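Local coordinates for LbaCas13a H328A (C2c2) (Lachnospiraceae bacterium NK4A179, PDB 5WLH), which binds a CRISPR guide RNA and its precursor, and as a Cas13a nuclease probably cleaves RNA once guided to a matching target, at residues L62-I71 with V226-K236; S125-S136 with V218-V226. All coordinates share one frame; numbering follows the deposited sequence.

Overall arrangement
Both contacts lie in the helical N-terminal part of the chain, on the same side of its centre and about 16 Å apart between centres. From the N terminus, the C-terminal end of helix 51-64 and the loop after it supply the first half of contact 1. The chain then passes through helix 115-130, whose C-terminal end and following loop open contact 2. Helix 218-230 closes contact 2; its last turn and the start of helix 233-244 then close contact 1, so contact 2 is nested inside the loop that contact 1 closes. Val226 belongs to both. Glu228, from the second half of contact 1, bridges them by a salt bridge to Arg129.

Contact 1. Residues L62-I71 with V226-K236; sequences LKSSGKLYRI and VLEDFYHVRAK. With nucleotides of chain B.
The bend joining helix 218-230 to helix 233-244, a Schellman motif at His232, packs against the C-terminal end of helix 51-64 and the loop after it, where Tyr69 and Phe230 form a T-shaped aromatic pair. Phe230 turns its edge to the face of Tyr69, with centroids 5.5 Å apart and planes at 79°. Phe230 CA also lies over the Tyr69 face as a CH-pi contact. Tyr69 has CG anti to its backbone N (chi1 -173°), which sends the ring across the helix end and brings OH to Asp229 OD2 at 2.6 Å. This bond uses the anti lone pair of OD2, and Ser189 OG is a second partner of the same oxygen. With an alanine here, the edge of Phe230 is likely to lose its aromatic face and Asp229 one of its hydroxyl donors. Beyond the pair, Ile71 CD1 meets Val226 CG1 at 3.7 Å, both branched side chains suited to a buried apolar seam.

At the other end, Leu62 lays CD2 over the face of the His232 imidazole and sets CD1 3.6 Å from Ala235 CB, whose small methyl probably allows helices 51-64 and 233-244 to come this close. Lys63 kinks at chi2 (-32°), which helps bring its NZ to Tyr231 O, a hydrogen bond of 2.7 Å made from above the carbonyl plane. Lys236 NZ is 4.0 Å from Lys63 NZ, but it forms a salt bridge with Glu123, which probably eases the repulsion. On the far side of the bend, Arg234 grips Glu228 OE1 with NH1 and NH2, while NE makes weak bonds to the phosphate of A20 of chain B. The carboxylate thus probably holds the guanidinium in place beside the RNA backbone.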
loop_
_atom_site.group_PDB
_atom_site.type_symbol
_atom_site.label_atom_id
_atom_site.label_comp_id
_atom_site.label_asym_id
_atom_site.label_seq_id
_atom_site.Cartn_x
_atom_site.Cartn_y
_atom_site.Cartn_z
ATOM N N LEU A 62 29.704 6.883 -12.457
ATOM C CA LEU A 62 30.260 5.622 -12.938
ATOM C C LEU A 62 31.711 5.460 -12.505
ATOM O O LEU A 62 32.085 4.437 -11.918
ATOM C CB LEU A 62 30.136 5.555 -14.457
ATOM C CG LEU A 62 28.697 5.276 -14.891
ATOM C CD1 LEU A 62 28.561 5.346 -16.396
ATOM C CD2 LEU A 62 28.243 3.910 -14.351
ATOM N N LYS A 63 32.542 6.462 -12.780
ATOM C CA LYS A 63 33.952 6.398 -12.420
ATOM C C LYS A 63 34.187 6.441 -10.914
ATOM O O LYS A 63 35.331 6.269 -10.481
ATOM C CB LYS A 63 34.701 7.525 -13.132
ATOM C CG LYS A 63 34.984 7.204 -14.599
ATOM C CD LYS A 63 35.190 5.689 -14.788
ATOM C CE LYS A 63 35.417 5.302 -16.241
ATOM N NZ LYS A 63 34.155 4.832 -16.859
ATOM N N SER A 64 33.136 6.648 -10.117
ATOM C CA SER A 64 33.247 6.505 -8.668
ATOM C C SER A 64 33.711 5.103 -8.286
ATOM O O SER A 64 34.611 4.937 -7.455
ATOM C CB SER A 64 31.900 6.809 -8.014
ATOM O OG SER A 64 32.010 7.846 -7.062
ATOM N N SER A 65 33.107 4.081 -8.893
ATOM C CA SER A 65 33.326 2.688 -8.522
ATOM C C SER A 65 34.656 2.126 -9.016
ATOM O O SER A 65 34.968 0.970 -8.702
ATOM C CB SER A 65 32.178 1.828 -9.061
ATOM O OG SER A 65 32.523 0.452 -9.085
ATOM N N GLY A 66 35.447 2.915 -9.747
ATOM C CA GLY A 66 36.574 2.356 -10.478
ATOM C C GLY A 66 37.597 1.673 -9.589
ATOM O O GLY A 66 37.960 0.517 -9.815
ATOM N N LYS A 67 38.080 2.373 -8.567
ATOM C CA LYS A 67 39.246 1.871 -7.853
ATOM C C LYS A 67 38.896 0.864 -6.763
ATOM O O LYS A 67 39.793 0.175 -6.263
ATOM C CB LYS A 67 40.056 3.039 -7.275
ATOM C CG LYS A 67 41.148 3.561 -8.226
ATOM C CD LYS A 67 40.657 3.601 -9.678
ATOM C CE LYS A 67 41.766 3.878 -10.670
ATOM N NZ LYS A 67 41.204 4.311 -11.979
ATOM N N LEU A 68 37.624 0.739 -6.398
ATOM C CA LEU A 68 37.189 -0.342 -5.526
ATOM C C LEU A 68 36.760 -1.583 -6.307
ATOM O O LEU A 68 36.268 -2.540 -5.705
ATOM C CB LEU A 68 36.049 0.137 -4.625
ATOM C CG LEU A 68 36.464 0.988 -3.419
ATOM C CD1 LEU A 68 35.238 1.471 -2.655
ATOM C CD2 LEU A 68 37.406 0.217 -2.501
ATOM N N TYR A 69 36.943 -1.587 -7.627
ATOM C CA TYR A 69 36.492 -2.698 -8.456
ATOM C C TYR A 69 37.227 -3.981 -8.084
ATOM O O TYR A 69 38.460 -4.017 -8.050
ATOM C CB TYR A 69 36.714 -2.363 -9.933
ATOM C CG TYR A 69 36.126 -3.362 -10.898
ATOM C CD1 TYR A 69 36.786 -4.555 -11.181
ATOM C CD2 TYR A 69 34.917 -3.114 -11.532
ATOM C CE1 TYR A 69 36.253 -5.470 -12.059
ATOM C CE2 TYR A 69 34.381 -4.021 -12.422
ATOM C CZ TYR A 69 35.049 -5.198 -12.680
ATOM O OH TYR A 69 34.511 -6.107 -13.564
ATOM N N ARG A 70 36.457 -5.030 -7.791
ATOM C CA ARG A 70 36.984 -6.362 -7.525
ATOM C C ARG A 70 36.101 -7.396 -8.201
ATOM O O ARG A 70 34.877 -7.247 -8.237
ATOM C CB ARG A 70 37.065 -6.666 -6.019
ATOM C CG ARG A 70 37.912 -5.676 -5.227
ATOM C CD ARG A 70 39.387 -6.020 -5.345
ATOM N NE ARG A 70 40.235 -5.206 -4.479
ATOM C CZ ARG A 70 40.578 -3.946 -4.736
ATOM N NH1 ARG A 70 40.124 -3.343 -5.828
ATOM N NH2 ARG A 70 41.370 -3.287 -3.894
ATOM N N ILE A 71 36.738 -8.450 -8.724
ATOM C CA ILE A 71 36.006 -9.528 -9.386
ATOM C C ILE A 71 35.031 -10.189 -8.417
ATOM O O ILE A 71 33.911 -10.558 -8.794
ATOM C CB ILE A 71 36.998 -10.551 -9.975
ATOM C CG1 ILE A 71 37.887 -9.892 -11.033
ATOM C CG2 ILE A 71 36.268 -11.763 -10.538
ATOM C CD1 ILE A 71 37.126 -9.236 -12.139
ATOM N N VAL A 226 35.765 -8.077 -18.438
ATOM C CA VAL A 226 36.097 -7.398 -17.184
ATOM C C VAL A 226 36.550 -5.970 -17.453
ATOM O O VAL A 226 36.158 -5.033 -16.744
ATOM C CB VAL A 226 37.164 -8.196 -16.408
ATOM C CG1 VAL A 226 37.731 -7.357 -15.253
ATOM C CG2 VAL A 226 36.558 -9.461 -15.865
ATOM N N LEU A 227 37.372 -5.770 -18.484
ATOM C CA LEU A 227 37.811 -4.411 -18.793
ATOM C C LEU A 227 36.652 -3.539 -19.275
ATOM O O LEU A 227 36.584 -2.355 -18.933
ATOM C CB LEU A 227 38.927 -4.429 -19.830
ATOM C CG LEU A 227 40.145 -5.233 -19.364
ATOM C CD1 LEU A 227 40.821 -5.900 -20.545
ATOM C CD2 LEU A 227 41.099 -4.339 -18.621
ATOM N N GLU A 228 35.741 -4.097 -20.078
ATOM C CA GLU A 228 34.539 -3.350 -20.459
ATOM C C GLU A 228 33.710 -2.989 -19.238
ATOM O O GLU A 228 33.110 -1.909 -19.177
ATOM C CB GLU A 228 33.685 -4.162 -21.433
ATOM C CG GLU A 228 34.361 -4.526 -22.727
ATOM C CD GLU A 228 33.537 -5.507 -23.534
ATOM O OE1 GLU A 228 32.294 -5.507 -23.355
ATOM O OE2 GLU A 228 34.126 -6.296 -24.314
ATOM N N ASP A 229 33.661 -3.892 -18.261
ATOM C CA ASP A 229 32.917 -3.651 -17.031
ATOM C C ASP A 229 33.630 -2.634 -16.145
ATOM O O ASP A 229 33.004 -1.706 -15.613
ATOM C CB ASP A 229 32.724 -4.978 -16.297
ATOM C CG ASP A 229 31.769 -4.867 -15.123
ATOM O OD1 ASP A 229 30.691 -4.277 -15.301
ATOM O OD2 ASP A 229 32.102 -5.385 -14.034
ATOM N N PHE A 230 34.947 -2.784 -16.004
ATOM C CA PHE A 230 35.742 -1.878 -15.177
ATOM C C PHE A 230 35.631 -0.435 -15.648
ATOM O O PHE A 230 35.547 0.489 -14.828
ATOM C CB PHE A 230 37.200 -2.332 -15.200
ATOM C CG PHE A 230 38.158 -1.395 -14.497
ATOM C CD1 PHE A 230 38.367 -1.500 -13.138
ATOM C CD2 PHE A 230 38.860 -0.433 -15.207
ATOM C CE1 PHE A 230 39.256 -0.654 -12.494
ATOM C CE2 PHE A 230 39.753 0.411 -14.568
ATOM C CZ PHE A 230 39.949 0.294 -13.214
ATOM N N TYR A 231 35.647 -0.219 -16.960
ATOM C CA TYR A 231 35.563 1.116 -17.538
ATOM C C TYR A 231 34.131 1.525 -17.854
ATOM O O TYR A 231 33.925 2.593 -18.437
ATOM C CB TYR A 231 36.420 1.205 -18.799
ATOM C CG TYR A 231 37.901 1.266 -18.494
ATOM C CD1 TYR A 231 38.464 2.390 -17.886
ATOM C CD2 TYR A 231 38.736 0.196 -18.800
ATOM C CE1 TYR A 231 39.825 2.440 -17.593
ATOM C CE2 TYR A 231 40.093 0.239 -18.509
ATOM C CZ TYR A 231 40.633 1.359 -17.909
ATOM O OH TYR A 231 41.987 1.392 -17.627
ATOM N N HIS A 232 33.156 0.699 -17.475
ATOM C CA HIS A 232 31.724 0.981 -17.636
ATOM C C HIS A 232 31.382 1.468 -19.041
ATOM O O HIS A 232 30.648 2.441 -19.225
ATOM C CB HIS A 232 31.264 1.994 -16.592
ATOM C CG HIS A 232 31.557 1.576 -15.190
ATOM N ND1 HIS A 232 32.584 2.122 -14.450
ATOM C CD2 HIS A 232 30.963 0.657 -14.392
ATOM C CE1 HIS A 232 32.608 1.560 -13.256
ATOM N NE2 HIS A 232 31.636 0.667 -13.194
ATOM N N VAL A 233 31.890 0.763 -20.053
ATOM C CA VAL A 233 31.730 1.282 -21.406
ATOM C C VAL A 233 30.265 1.252 -21.831
ATOM O O VAL A 233 29.817 2.129 -22.577
ATOM C CB VAL A 233 32.617 0.516 -22.396
ATOM C CG1 VAL A 233 34.092 0.755 -22.062
ATOM C CG2 VAL A 233 32.278 -0.962 -22.364
ATOM N N ARG A 234 29.498 0.266 -21.360
ATOM C CA ARG A 234 28.077 0.210 -21.699
ATOM C C ARG A 234 27.317 1.382 -21.088
ATOM O O ARG A 234 26.633 2.129 -21.796
ATOM C CB ARG A 234 27.475 -1.113 -21.228
ATOM C CG ARG A 234 27.860 -2.291 -22.100
ATOM C CD ARG A 234 27.550 -3.611 -21.422
ATOM N NE ARG A 234 27.921 -4.716 -22.305
ATOM C CZ ARG A 234 29.179 -5.083 -22.540
ATOM N NH1 ARG A 234 30.172 -4.429 -21.953
ATOM N NH2 ARG A 234 29.442 -6.091 -23.369
ATOM N N ALA A 235 27.433 1.557 -19.770
ATOM C CA ALA A 235 26.667 2.600 -19.090
ATOM C C ALA A 235 27.092 3.987 -19.547
ATOM O O ALA A 235 26.244 4.878 -19.708
ATOM C CB ALA A 235 26.822 2.461 -17.577
ATOM N N LYS A 236 28.400 4.188 -19.772
ATOM C CA LYS A 236 28.889 5.496 -20.203
ATOM C C LYS A 236 28.291 5.929 -21.528
ATOM O O LYS A 236 28.146 7.131 -21.775
ATOM C CB LYS A 236 30.415 5.493 -20.327
ATOM C CG LYS A 236 31.168 5.648 -19.021
ATOM C CD LYS A 236 32.486 6.396 -19.250
ATOM C CE LYS A 236 33.043 6.149 -20.649
ATOM N NZ LYS A 236 33.509 4.749 -20.853
ATOM P P A B 20 24.476 -5.878 -22.855
ATOM O OP1 A B 20 24.804 -4.437 -22.822
ATOM O OP2 A B 20 25.494 -6.953 -22.918
ATOM O "O5'" A B 20 23.583 -6.158 -21.576
ATOM C "C5'" A B 20 22.560 -5.256 -21.195
ATOM C "C4'" A B 20 21.704 -5.855 -20.112
ATOM O "O4'" A B 20 20.999 -7.011 -20.624
ATOM C "C3'" A B 20 22.450 -6.403 -18.918
ATOM O "O3'" A B 20 22.885 -5.398 -18.033
ATOM C "C2'" A B 20 21.430 -7.364 -18.326
ATOM O "O2'" A B 20 20.398 -6.649 -17.657
ATOM C "C1'" A B 20 20.846 -7.970 -19.598
ATOM N N9 A B 20 21.589 -9.183 -19.991
ATOM C C8 A B 20 22.607 -9.300 -20.908
ATOM N N7 A B 20 23.077 -10.522 -21.012
ATOM C C5 A B 20 22.312 -11.252 -20.110
ATOM C C6 A B 20 22.310 -12.604 -19.736
ATOM N N6 A B 20 23.123 -13.523 -20.245
ATOM N N1 A B 20 21.429 -12.995 -18.803
ATOM C C2 A B 20 20.600 -12.087 -18.273
ATOM N N3 A B 20 20.515 -10.786 -18.534
ATOM C C4 A B 20 21.402 -10.435 -19.472
#

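Contact 2. Residues S125-S136 with V218-V226; sequences SYTNRRNKVSGS and VQRDFIDYV. With nucleotides of chain B.
Arg129 and Arg220 stack their guanidinium groups nearly flat, planes at 14° and centres 4.1 Å apart, and their side chains run antiparallel, each reaching toward the other's helix. Tyr225 CD1 lies over the other face of Arg129, and Gly135 O over the other face of Arg220.

Hydrogen bonds at the edges fix both planes. The terminal nitrogens of Arg220 share Ser125: NH2 bonds Ser125 O at 2.7 Å and NH1 bonds Ser125 OG at 2.6 Å. Arg129 NH1 returns a nearly straight bond (169°) to Arg220 O at 2.8 Å. The small Ser125 hydroxyl suits its place, also bonding Glu228.

Acidic partners probably offset the paired charges. Arg220 NH1 forms a salt bridge with Asp224 OD2 at 3.0 Å, and Ser136 OG donates to the syn lone pair of that oxygen, tying loop to helix. Arg129 NE salt-bridges Glu228.

Nearby, Tyr225 and the poorly ordered Arg130 lie against RNA phosphates, Arg130 beside G15 of chain B, consistent with shaping an RNA-facing surface. Helices 115-130 and 218-230 meet with 132° between their local segments, axes 10.5 Å apart. Tyr225 and Arg129 touch Arg234 of helix 233-244, while Phe222 packs on helices 158-166 and 193-206.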
loop_
_atom_site.group_PDB
_atom_site.type_symbol
_atom_site.label_atom_id
_atom_site.label_comp_id
_atom_site.label_asym_id
_atom_site.label_seq_id
_atom_site.Cartn_x
_atom_site.Cartn_y
_atom_site.Cartn_z
ATOM N N SER A 125 36.749 -3.165 -27.420
ATOM C CA SER A 125 36.320 -4.533 -27.130
ATOM C C SER A 125 34.800 -4.635 -27.155
ATOM O O SER A 125 34.231 -5.565 -27.735
ATOM C CB SER A 125 36.849 -4.975 -25.772
ATOM O OG SER A 125 36.353 -6.255 -25.430
ATOM N N TYR A 126 34.133 -3.667 -26.525
ATOM C CA TYR A 126 32.675 -3.607 -26.537
ATOM C C TYR A 126 32.147 -3.370 -27.948
ATOM O O TYR A 126 31.248 -4.080 -28.414
ATOM C CB TYR A 126 32.213 -2.502 -25.583
ATOM C CG TYR A 126 30.731 -2.217 -25.639
ATOM C CD1 TYR A 126 29.805 -3.245 -25.541
ATOM C CD2 TYR A 126 30.257 -0.916 -25.785
ATOM C CE1 TYR A 126 28.444 -2.993 -25.589
ATOM C CE2 TYR A 126 28.898 -0.653 -25.838
ATOM C CZ TYR A 126 27.998 -1.694 -25.738
ATOM O OH TYR A 126 26.649 -1.444 -25.788
ATOM N N THR A 127 32.701 -2.375 -28.647
ATOM C CA THR A 127 32.256 -2.080 -30.007
ATOM C C THR A 127 32.453 -3.274 -30.930
ATOM O O THR A 127 31.638 -3.507 -31.830
ATOM C CB THR A 127 33.001 -0.851 -30.537
ATOM O OG1 THR A 127 32.662 0.275 -29.723
ATOM C CG2 THR A 127 32.610 -0.537 -31.977
ATOM N N ASN A 128 33.516 -4.049 -30.714
ATOM C CA ASN A 128 33.723 -5.241 -31.520
ATOM C C ASN A 128 32.596 -6.246 -31.320
ATOM O O ASN A 128 32.233 -6.961 -32.262
ATOM C CB ASN A 128 35.067 -5.878 -31.189
ATOM C CG ASN A 128 36.217 -5.210 -31.913
ATOM O OD1 ASN A 128 36.045 -4.169 -32.542
ATOM N ND2 ASN A 128 37.398 -5.807 -31.828
ATOM N N ARG A 129 32.025 -6.305 -30.113
ATOM C CA ARG A 129 30.898 -7.206 -29.869
ATOM C C ARG A 129 29.665 -6.771 -30.650
ATOM O O ARG A 129 29.034 -7.583 -31.336
ATOM C CB ARG A 129 30.583 -7.273 -28.374
ATOM C CG ARG A 129 31.706 -7.835 -27.541
ATOM C CD ARG A 129 31.280 -8.000 -26.096
ATOM N NE ARG A 129 32.440 -8.145 -25.228
ATOM C CZ ARG A 129 33.074 -9.293 -25.023
ATOM N NH1 ARG A 129 34.117 -9.340 -24.204
ATOM N NH2 ARG A 129 32.646 -10.398 -25.623
ATOM N N ARG A 130 29.301 -5.490 -30.550
ATOM C CA ARG A 130 28.091 -5.012 -31.214
ATOM C C ARG A 130 28.221 -5.056 -32.728
ATOM O O ARG A 130 27.229 -5.291 -33.428
ATOM C CB ARG A 130 27.763 -3.589 -30.766
ATOM C CG ARG A 130 28.287 -3.222 -29.399
ATOM C CD ARG A 130 28.036 -1.754 -29.117
ATOM N NE ARG A 130 26.629 -1.485 -28.842
ATOM C CZ ARG A 130 26.003 -0.365 -29.189
ATOM N NH1 ARG A 130 24.718 -0.202 -28.902
ATOM N NH2 ARG A 130 26.665 0.594 -29.823
ATOM N N ASN A 131 29.419 -4.827 -33.253
ATOM C CA ASN A 131 29.647 -4.861 -34.687
ATOM C C ASN A 131 30.064 -6.239 -35.178
ATOM O O ASN A 131 30.575 -6.357 -36.296
ATOM C CB ASN A 131 30.697 -3.821 -35.077
ATOM C CG ASN A 131 30.152 -2.410 -35.043
ATOM O OD1 ASN A 131 30.170 -1.751 -34.005
ATOM N ND2 ASN A 131 29.655 -1.939 -36.180
ATOM N N LYS A 132 29.860 -7.279 -34.364
ATOM C CA LYS A 132 30.142 -8.669 -34.717
ATOM C C LYS A 132 31.604 -8.900 -35.094
ATOM O O LYS A 132 31.934 -9.921 -35.708
ATOM C CB LYS A 132 29.220 -9.150 -35.847
ATOM C CG LYS A 132 27.800 -8.579 -35.786
ATOM C CD LYS A 132 27.152 -8.508 -37.170
ATOM C CE LYS A 132 26.378 -7.208 -37.366
ATOM N NZ LYS A 132 27.277 -6.031 -37.574
ATOM N N VAL A 133 32.493 -7.979 -34.731
ATOM C CA VAL A 133 33.908 -8.096 -35.069
ATOM C C VAL A 133 34.551 -9.131 -34.154
ATOM O O VAL A 133 34.515 -8.998 -32.925
ATOM C CB VAL A 133 34.622 -6.742 -34.955
ATOM C CG1 VAL A 133 36.104 -6.902 -35.279
ATOM C CG2 VAL A 133 33.968 -5.719 -35.871
ATOM N N SER A 134 35.148 -10.157 -34.756
ATOM C CA SER A 134 35.743 -11.250 -34.005
ATOM C C SER A 134 37.101 -10.831 -33.455
ATOM O O SER A 134 37.958 -10.341 -34.198
ATOM C CB SER A 134 35.890 -12.484 -34.899
ATOM O OG SER A 134 35.908 -13.677 -34.136
ATOM N N GLY A 135 37.290 -11.006 -32.158
ATOM C CA GLY A 135 38.620 -10.910 -31.601
ATOM C C GLY A 135 38.797 -9.692 -30.702
ATOM O O GLY A 135 38.079 -8.686 -30.797
ATOM N N SER A 136 39.784 -9.809 -29.815
ATOM C CA SER A 136 40.189 -8.708 -28.961
ATOM C C SER A 136 40.859 -7.627 -29.798
ATOM O O SER A 136 41.547 -7.927 -30.774
ATOM C CB SER A 136 41.163 -9.182 -27.885
ATOM O OG SER A 136 40.709 -10.358 -27.240
ATOM N N VAL A 218 39.334 -17.432 -22.699
ATOM C CA VAL A 218 39.511 -16.662 -21.467
ATOM C C VAL A 218 39.704 -15.183 -21.782
ATOM O O VAL A 218 39.110 -14.311 -21.131
ATOM C CB VAL A 218 40.678 -17.223 -20.635
ATOM C CG1 VAL A 218 41.117 -16.190 -19.600
ATOM C CG2 VAL A 218 40.261 -18.507 -19.949
ATOM N N GLN A 219 40.513 -14.878 -22.795
ATOM C CA GLN A 219 40.789 -13.483 -23.122
ATOM C C GLN A 219 39.518 -12.744 -23.538
ATOM O O GLN A 219 39.210 -11.669 -23.014
ATOM C CB GLN A 219 41.837 -13.400 -24.232
ATOM C CG GLN A 219 42.229 -11.971 -24.550
ATOM C CD GLN A 219 43.042 -11.361 -23.429
ATOM O OE1 GLN A 219 44.064 -11.922 -23.015
ATOM N NE2 GLN A 219 42.574 -10.238 -22.895
ATOM N N ARG A 220 38.771 -13.300 -24.489
ATOM C CA ARG A 220 37.637 -12.565 -25.042
ATOM C C ARG A 220 36.413 -12.641 -24.136
ATOM O O ARG A 220 35.699 -11.646 -23.965
ATOM C CB ARG A 220 37.298 -13.099 -26.435
ATOM C CG ARG A 220 36.346 -12.216 -27.218
ATOM C CD ARG A 220 37.070 -11.047 -27.881
ATOM N NE ARG A 220 36.114 -10.085 -28.407
ATOM C CZ ARG A 220 35.922 -8.863 -27.916
ATOM N NH1 ARG A 220 36.632 -8.439 -26.875
ATOM N NH2 ARG A 220 35.016 -8.063 -28.466
ATOM N N ASP A 221 36.159 -13.803 -23.547
ATOM C CA ASP A 221 34.923 -14.023 -22.808
ATOM C C ASP A 221 34.998 -13.548 -21.367
ATOM O O ASP A 221 33.966 -13.156 -20.805
ATOM C CB ASP A 221 34.547 -15.505 -22.839
ATOM C CG ASP A 221 33.991 -15.928 -24.191
ATOM O OD1 ASP A 221 33.102 -15.220 -24.704
ATOM O OD2 ASP A 221 34.448 -16.947 -24.743
ATOM N N PHE A 222 36.183 -13.558 -20.753
ATOM C CA PHE A 222 36.311 -13.050 -19.394
ATOM C C PHE A 222 37.115 -11.756 -19.340
ATOM O O PHE A 222 36.575 -10.709 -18.971
ATOM C CB PHE A 222 36.937 -14.082 -18.450
ATOM C CG PHE A 222 37.104 -13.562 -17.049
ATOM C CD1 PHE A 222 35.987 -13.267 -16.278
ATOM C CD2 PHE A 222 38.362 -13.329 -16.518
ATOM C CE1 PHE A 222 36.125 -12.771 -14.982
ATOM C CE2 PHE A 222 38.500 -12.823 -15.237
ATOM C CZ PHE A 222 37.379 -12.550 -14.468
ATOM N N ILE A 223 38.398 -11.796 -19.710
ATOM C CA ILE A 223 39.276 -10.665 -19.411
ATOM C C ILE A 223 38.790 -9.412 -20.117
ATOM O O ILE A 223 38.662 -8.343 -19.503
ATOM C CB ILE A 223 40.726 -10.989 -19.802
ATOM C CG1 ILE A 223 41.253 -12.149 -18.962
ATOM C CG2 ILE A 223 41.580 -9.744 -19.629
ATOM C CD1 ILE A 223 42.697 -12.547 -19.310
ATOM N N ASP A 224 38.529 -9.521 -21.423
ATOM C CA ASP A 224 38.074 -8.367 -22.185
ATOM C C ASP A 224 36.772 -7.830 -21.623
ATOM O O ASP A 224 36.561 -6.616 -21.588
ATOM C CB ASP A 224 37.891 -8.730 -23.658
ATOM C CG ASP A 224 39.213 -8.881 -24.407
ATOM O OD1 ASP A 224 40.294 -8.573 -23.853
ATOM O OD2 ASP A 224 39.153 -9.335 -25.562
ATOM N N TYR A 225 35.884 -8.724 -21.188
ATOM C CA TYR A 225 34.633 -8.277 -20.593
ATOM C C TYR A 225 34.878 -7.543 -19.285
ATOM O O TYR A 225 34.254 -6.509 -19.026
ATOM C CB TYR A 225 33.682 -9.455 -20.367
ATOM C CG TYR A 225 32.292 -8.962 -20.049
ATOM C CD1 TYR A 225 31.399 -8.675 -21.065
ATOM C CD2 TYR A 225 31.897 -8.732 -18.735
ATOM C CE1 TYR A 225 30.139 -8.182 -20.788
ATOM C CE2 TYR A 225 30.632 -8.247 -18.444
ATOM C CZ TYR A 225 29.760 -7.976 -19.481
ATOM O OH TYR A 225 28.500 -7.495 -19.214
ATOM N N VAL A 226 35.765 -8.077 -18.438
ATOM C CA VAL A 226 36.097 -7.398 -17.184
ATOM C C VAL A 226 36.550 -5.970 -17.453
ATOM O O VAL A 226 36.158 -5.033 -16.744
ATOM C CB VAL A 226 37.164 -8.196 -16.408
ATOM C CG1 VAL A 226 37.731 -7.357 -15.253
ATOM C CG2 VAL A 226 36.558 -9.461 -15.865
ATOM P P G B 15 22.090 -2.825 -29.488
ATOM O OP1 G B 15 23.512 -2.837 -29.947
ATOM O OP2 G B 15 21.122 -1.884 -30.118
ATOM O "O5'" G B 15 21.488 -4.283 -29.563
ATOM C "C5'" G B 15 22.227 -5.379 -29.053
ATOM C "C4'" G B 15 21.350 -6.575 -28.827
ATOM O "O4'" G B 15 20.322 -6.262 -27.854
ATOM C "C3'" G B 15 20.581 -7.080 -30.036
ATOM O "O3'" G B 15 21.402 -7.894 -30.858
ATOM C "C2'" G B 15 19.431 -7.838 -29.391
ATOM O "O2'" G B 15 19.877 -9.108 -28.937
ATOM C "C1'" G B 15 19.143 -6.969 -28.162
ATOM N N9 G B 15 18.063 -6.002 -28.423
ATOM C C8 G B 15 18.189 -4.769 -29.019
ATOM N N7 G B 15 17.051 -4.138 -29.146
ATOM C C5 G B 15 16.122 -5.013 -28.603
ATOM C C6 G B 15 14.722 -4.868 -28.465
ATOM O O6 G B 15 14.033 -3.901 -28.810
ATOM N N1 G B 15 14.145 -5.985 -27.876
ATOM C C2 G B 15 14.837 -7.093 -27.453
ATOM N N2 G B 15 14.110 -8.070 -26.895
ATOM N N3 G B 15 16.149 -7.242 -27.575
ATOM C C4 G B 15 16.724 -6.172 -28.158
#